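Local coordinates for BH0493 protein (Bacillus halodurans C-125, PDB 2QEE), which binds zinc and is a putative member of the amidohydrolase superfamily, probably acting as a metal-dependent uronate isomerase, at residues Arg343-Gly348 against Ile380-Asp385; Tyr52-Val57 against Glu66-Met71. All coordinates share one frame; numbering follows the deposited sequence.

Interaction 1: residues Arg343-Gly348 against Ile380-Asp385; sequences RMEMLG and IDKYDD
K382 crosses from helix 363-388 to meet two neighbours on helix 333-347, giving its ammonium group to E345 and its aliphatic base to M344. K382 NZ donates to E345 OE2 at 2.9 Å in a salt bridge, using the anti lone pair, the one turned away from OE1. That side of the carboxylate faces its own chain, which brings K382 NZ to 3.2 Å from E345 CG. The two side chains cross nearly at right angles, and the lysine gets there through two bends, at chi2 (60°) and chi4 (71°). Nearer the backbone, M344 and K382 run past each other in opposite directions, with M344 SD 3.7 Å from K382 CG. A chi1 of -165° places M344 CG opposite the backbone N and beside the carbonyl carbon, carrying the thioether toward K382; M344 also packs on V378 and L379. The two helices flank the loop that carries the zinc ligand D357, in a chain that is probably a (beta/alpha) barrel of the amidohydrolase superfamily. The contact is buried and lies away from the zinc site, with the side chain of E345 about 10 Å from a bound magnesium ion. E345 has a second partner: OE1 is hydrogen-bonded to the backbone N of E334 of the second subunit. The lysine charge probably stabilises the ionised form of this buried carboxylate. Next to K382 in sequence, D381 forms salt bridges with R341 and R8.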
loop_
_atom_site.group_PDB
_atom_site.type_symbol
_atom_site.label_atom_id
_atom_site.label_comp_id
_atom_site.label_asym_id
_atom_site.label_seq_id
_atom_site.Cartn_x
_atom_site.Cartn_y
_atom_site.Cartn_z
ATOM N N ARG C 343 9.859 3.740 -7.087
ATOM C CA ARG C 343 11.196 3.395 -7.556
ATOM C C ARG C 343 11.933 4.644 -8.088
ATOM O O ARG C 343 13.077 4.880 -7.741
ATOM C CB ARG C 343 11.098 2.325 -8.639
ATOM C CG ARG C 343 10.735 0.969 -8.015
ATOM C CD ARG C 343 10.340 0.003 -9.098
ATOM N NE ARG C 343 10.235 -1.339 -8.526
ATOM C CZ ARG C 343 10.136 -2.424 -9.311
ATOM N NH1 ARG C 343 10.089 -2.281 -10.624
ATOM N NH2 ARG C 343 10.157 -3.670 -8.787
ATOM N N MET C 344 11.293 5.423 -8.934
ATOM C CA MET C 344 11.960 6.571 -9.528
ATOM C C MET C 344 12.218 7.591 -8.442
ATOM O O MET C 344 13.230 8.258 -8.470
ATOM C CB MET C 344 11.122 7.170 -10.632
ATOM C CG MET C 344 11.999 8.166 -11.516
ATOM S SD MET C 344 11.227 8.540 -13.080
ATOM C CE MET C 344 11.523 6.979 -13.956
ATOM N N GLU C 345 11.272 7.776 -7.527
ATOM C CA GLU C 345 11.503 8.815 -6.458
ATOM C C GLU C 345 12.734 8.514 -5.595
ATOM O O GLU C 345 13.444 9.423 -5.205
ATOM C CB GLU C 345 10.214 8.996 -5.578
ATOM C CG GLU C 345 9.135 9.716 -6.479
ATOM C CD GLU C 345 7.709 9.704 -5.938
ATOM O OE1 GLU C 345 7.464 9.307 -4.755
ATOM O OE2 GLU C 345 6.843 10.120 -6.776
ATOM N N MET C 346 13.009 7.219 -5.322
ATOM C CA MET C 346 14.105 6.846 -4.425
ATOM C C MET C 346 15.366 6.362 -5.120
ATOM O O MET C 346 16.416 6.219 -4.470
ATOM C CB MET C 346 13.643 5.734 -3.459
ATOM C CG MET C 346 12.923 6.322 -2.246
ATOM S SD MET C 346 12.433 5.067 -1.067
ATOM C CE MET C 346 10.921 4.603 -1.907
ATOM N N LEU C 347 15.231 6.041 -6.401
ATOM C CA LEU C 347 16.378 5.452 -7.147
ATOM C C LEU C 347 16.719 6.224 -8.415
ATOM O O LEU C 347 17.665 5.858 -9.132
ATOM C CB LEU C 347 16.091 3.989 -7.529
ATOM C CG LEU C 347 15.790 3.028 -6.352
ATOM C CD1 LEU C 347 15.442 1.674 -6.974
ATOM C CD2 LEU C 347 16.997 2.907 -5.438
ATOM N N GLY C 348 15.935 7.254 -8.767
ATOM C CA GLY C 348 16.235 7.946 -10.019
ATOM C C GLY C 348 15.981 6.998 -11.188
ATOM O O GLY C 348 14.930 6.437 -11.308
ATOM N N ILE C 380 7.163 11.791 -17.564
ATOM C CA ILE C 380 6.634 13.148 -17.878
ATOM C C ILE C 380 6.524 13.954 -16.543
ATOM O O ILE C 380 7.052 15.072 -16.420
ATOM C CB ILE C 380 5.298 13.107 -18.690
ATOM C CG1 ILE C 380 5.583 12.606 -20.108
ATOM C CG2 ILE C 380 4.712 14.503 -18.735
ATOM C CD1 ILE C 380 4.334 12.060 -20.903
ATOM N N ASP C 381 5.900 13.344 -15.537
ATOM C CA ASP C 381 5.752 14.035 -14.229
ATOM C C ASP C 381 7.119 14.368 -13.618
ATOM O O ASP C 381 7.310 15.467 -13.069
ATOM C CB ASP C 381 4.992 13.122 -13.256
ATOM C CG ASP C 381 3.471 13.264 -13.396
ATOM O OD1 ASP C 381 2.979 14.221 -14.101
ATOM O OD2 ASP C 381 2.742 12.416 -12.795
ATOM N N LYS C 382 8.052 13.394 -13.652
ATOM C CA LYS C 382 9.369 13.609 -13.024
ATOM C C LYS C 382 10.208 14.656 -13.767
ATOM O O LYS C 382 10.846 15.487 -13.136
ATOM C CB LYS C 382 10.130 12.274 -12.863
ATOM C CG LYS C 382 9.800 11.553 -11.544
ATOM C CD LYS C 382 8.296 11.208 -11.395
ATOM C CE LYS C 382 7.980 10.465 -10.035
ATOM N NZ LYS C 382 8.131 11.482 -8.943
ATOM N N TYR C 383 10.213 14.607 -15.104
ATOM C CA TYR C 383 10.867 15.637 -15.868
ATOM C C TYR C 383 10.232 16.970 -15.636
ATOM O O TYR C 383 10.959 17.972 -15.460
ATOM C CB TYR C 383 10.872 15.311 -17.354
ATOM C CG TYR C 383 11.820 14.192 -17.724
ATOM C CD1 TYR C 383 13.197 14.236 -17.378
ATOM C CD2 TYR C 383 11.358 13.110 -18.493
ATOM C CE1 TYR C 383 14.075 13.212 -17.791
ATOM C CE2 TYR C 383 12.221 12.080 -18.888
ATOM C CZ TYR C 383 13.552 12.148 -18.507
ATOM O OH TYR C 383 14.358 11.105 -18.947
ATOM N N ASP C 384 8.898 17.022 -15.620
ATOM C CA ASP C 384 8.230 18.318 -15.405
ATOM C C ASP C 384 8.596 18.921 -14.075
ATOM O O ASP C 384 8.805 20.119 -13.985
ATOM C CB ASP C 384 6.720 18.217 -15.544
ATOM C CG ASP C 384 6.058 19.605 -15.740
ATOM O OD1 ASP C 384 6.624 20.443 -16.462
ATOM O OD2 ASP C 384 4.992 19.796 -15.155
ATOM N N ASP C 385 8.687 18.099 -13.028
ATOM C CA ASP C 385 9.065 18.615 -11.722
ATOM C C ASP C 385 10.442 19.261 -11.724
ATOM O O ASP C 385 10.611 20.284 -11.077
ATOM C CB ASP C 385 8.983 17.492 -10.679
ATOM C CG ASP C 385 7.515 17.215 -10.242
ATOM O OD1 ASP C 385 6.573 17.992 -10.619
ATOM O OD2 ASP C 385 7.299 16.250 -9.489
#

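Interaction 2: residues Tyr52-Val57 against Glu66-Met71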
loop_
_atom_site.group_PDB
_atom_site.type_symbol
_atom_site.label_atom_id
_atom_site.label_comp_id
_atom_site.label_asym_id
_atom_site.label_seq_id
_atom_site.Cartn_x
_atom_site.Cartn_y
_atom_site.Cartn_z
ATOM N N TYR C 52 -3.472 -16.956 -16.640
ATOM C CA TYR C 52 -4.174 -15.833 -15.995
ATOM C C TYR C 52 -5.656 -15.875 -16.336
ATOM O O TYR C 52 -6.505 -15.529 -15.509
ATOM C CB TYR C 52 -3.627 -14.459 -16.435
ATOM C CG TYR C 52 -2.246 -14.057 -15.984
ATOM C CD1 TYR C 52 -1.217 -14.973 -15.838
ATOM C CD2 TYR C 52 -1.921 -12.684 -15.806
ATOM C CE1 TYR C 52 0.074 -14.556 -15.466
ATOM C CE2 TYR C 52 -0.603 -12.256 -15.424
ATOM C CZ TYR C 52 0.363 -13.199 -15.262
ATOM O OH TYR C 52 1.610 -12.803 -14.897
ATOM N N LEU C 53 -5.967 -16.237 -17.577
ATOM C CA LEU C 53 -7.347 -16.266 -18.048
ATOM C C LEU C 53 -8.075 -17.520 -17.603
ATOM O O LEU C 53 -9.282 -17.465 -17.389
ATOM C CB LEU C 53 -7.446 -16.081 -19.563
ATOM C CG LEU C 53 -7.023 -14.665 -20.044
ATOM C CD1 LEU C 53 -7.260 -14.513 -21.525
ATOM C CD2 LEU C 53 -7.812 -13.590 -19.298
ATOM N N VAL C 54 -7.341 -18.616 -17.444
ATOM C CA VAL C 54 -7.943 -19.805 -16.783
ATOM C C VAL C 54 -8.467 -19.490 -15.360
ATOM O O VAL C 54 -9.657 -19.738 -15.048
ATOM C CB VAL C 54 -6.942 -20.977 -16.764
ATOM C CG1 VAL C 54 -7.543 -22.189 -16.028
ATOM C CG2 VAL C 54 -6.573 -21.339 -18.206
ATOM N N ALA C 55 -7.640 -18.816 -14.555
ATOM C CA ALA C 55 -8.092 -18.385 -13.223
ATOM C C ALA C 55 -9.366 -17.541 -13.372
ATOM O O ALA C 55 -10.377 -17.771 -12.695
ATOM C CB ALA C 55 -6.981 -17.580 -12.537
ATOM N N GLU C 56 -9.359 -16.559 -14.285
ATOM C CA GLU C 56 -10.498 -15.666 -14.376
ATOM C C GLU C 56 -11.778 -16.376 -14.851
ATOM O O GLU C 56 -12.831 -16.127 -14.297
ATOM C CB GLU C 56 -10.159 -14.462 -15.265
ATOM C CG GLU C 56 -9.101 -13.566 -14.550
ATOM C CD GLU C 56 -8.707 -12.356 -15.383
ATOM O OE1 GLU C 56 -9.578 -11.823 -16.124
ATOM O OE2 GLU C 56 -7.512 -11.983 -15.256
ATOM N N VAL C 57 -11.653 -17.291 -15.820
ATOM C CA VAL C 57 -12.889 -17.923 -16.372
ATOM C C VAL C 57 -13.489 -18.835 -15.277
ATOM O O VAL C 57 -14.727 -18.950 -15.128
ATOM C CB VAL C 57 -12.629 -18.703 -17.701
ATOM C CG1 VAL C 57 -11.840 -20.051 -17.490
ATOM C CG2 VAL C 57 -13.922 -18.896 -18.443
ATOM N N GLU C 66 -12.260 -30.138 -14.237
ATOM C CA GLU C 66 -11.981 -31.389 -14.961
ATOM C C GLU C 66 -12.475 -31.289 -16.412
ATOM O O GLU C 66 -11.750 -31.636 -17.346
ATOM C CB GLU C 66 -12.635 -32.588 -14.229
ATOM C CG GLU C 66 -12.156 -32.785 -12.788
ATOM C CD GLU C 66 -12.741 -31.768 -11.796
ATOM O OE1 GLU C 66 -13.865 -31.259 -12.024
ATOM O OE2 GLU C 66 -12.075 -31.497 -10.771
ATOM N N ALA C 67 -13.698 -30.799 -16.611
ATOM C CA ALA C 67 -14.255 -30.711 -17.943
ATOM C C ALA C 67 -13.404 -29.736 -18.755
ATOM O O ALA C 67 -13.104 -29.987 -19.926
ATOM C CB ALA C 67 -15.702 -30.266 -17.905
ATOM N N PHE C 68 -12.960 -28.641 -18.111
ATOM C CA PHE C 68 -12.111 -27.657 -18.794
ATOM C C PHE C 68 -10.818 -28.281 -19.349
ATOM O O PHE C 68 -10.470 -28.103 -20.529
ATOM C CB PHE C 68 -11.811 -26.443 -17.869
ATOM C CG PHE C 68 -10.966 -25.392 -18.531
ATOM C CD1 PHE C 68 -11.549 -24.433 -19.353
ATOM C CD2 PHE C 68 -9.582 -25.385 -18.360
ATOM C CE1 PHE C 68 -10.742 -23.485 -20.018
ATOM C CE2 PHE C 68 -8.786 -24.436 -19.012
ATOM C CZ PHE C 68 -9.371 -23.490 -19.825
ATOM N N TRP C 69 -10.112 -29.027 -18.517
ATOM C CA TRP C 69 -8.832 -29.576 -18.912
ATOM C C TRP C 69 -9.006 -30.659 -19.978
ATOM O O TRP C 69 -8.072 -30.933 -20.750
ATOM C CB TRP C 69 -8.112 -30.118 -17.697
ATOM C CG TRP C 69 -7.584 -29.046 -16.783
ATOM C CD1 TRP C 69 -7.732 -28.985 -15.423
ATOM C CD2 TRP C 69 -6.837 -27.879 -17.163
ATOM N NE1 TRP C 69 -7.101 -27.853 -14.933
ATOM C CE2 TRP C 69 -6.554 -27.159 -15.982
ATOM C CE3 TRP C 69 -6.372 -27.373 -18.392
ATOM C CZ2 TRP C 69 -5.843 -25.949 -15.993
ATOM C CZ3 TRP C 69 -5.677 -26.175 -18.404
ATOM C CH2 TRP C 69 -5.399 -25.485 -17.209
ATOM N N ALA C 70 -10.210 -31.239 -20.003
ATOM C CA ALA C 70 -10.593 -32.274 -20.998
ATOM C C ALA C 70 -10.927 -31.686 -22.366
ATOM O O ALA C 70 -10.976 -32.428 -23.378
ATOM C CB ALA C 70 -11.811 -33.103 -20.484
ATOM N N MET C 71 -11.232 -30.383 -22.408
ATOM C CA MET C 71 -11.484 -29.728 -23.671
ATOM C C MET C 71 -10.208 -29.545 -24.471
ATOM O O MET C 71 -9.093 -29.527 -23.908
ATOM C CB MET C 71 -12.149 -28.356 -23.464
ATOM C CG MET C 71 -13.587 -28.383 -22.915
ATOM S SD MET C 71 -14.167 -26.677 -22.615
ATOM C CE MET C 71 -12.857 -26.101 -21.588
#
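The rings of F68 and W69 both reach V54, and they also meet each other. On one face of the W69 indole sits F68 CD2, 3.7 Å above the plane and displaced toward the rim; in return, W69 CH2 lies in the plane of the F68 ring, at its edge. V54 comes to both rings obliquely with its two methyls. V54 CG2 lies 3.9 Å from F68 CZ, and V54 CG1 is shared between the rings, 3.9 Å from F68 CE2 and 4.1 Å from W69 CH2. A chi1 of -179° puts F68 CG opposite the backbone N and carries the ring toward V54 and V57, whereas the W69 side chain leaves its backbone beside the N and swings its six-membered ring back to the contact. V57, one turn after V54, adds a looser touch from V57 CG1 to F68 CE1 at 4.4 Å. Helices 51-58 and 65-70 are successive and joined by a short connection; the axes of segments 52-57 and 66-70 run roughly antiparallel, at 141°, and come no closer than 12.4 Å, leaving the gap to be bridged by side chains. They belong to the run of helices inserted between strands 24-26 and 139-143. The polar edge of the indole is turned to another part of the chain: W69 NE1 is hydrogen-bonded to A270 O. Q76 of helix 73-86 meets the second helix, its NE2 bonding to F68 O and its side chain touching W69. From the first helix E56 forms a salt bridge with R316 of the third subunit.

Interaction 2 comes first along the chain and closes well before interaction 1 opens. Their centres lie 41 Å apart, with the nearest atoms about 14 Å from each other, and they share no helix. Residues 52-57 and 66-71 sit in the helical insertion between strands 24-26 and 139-143; residues 343-348 and 380-385 sit on two helices near the C-terminal end. Assembly of the three subunits brings the two regions together: E56 of segment 52-57 packs on M346 of the third subunit, and L347 packs on R59 of the second. Each contact therefore lies next to a subunit interface, where the insertion of one chain meets the late helices of another.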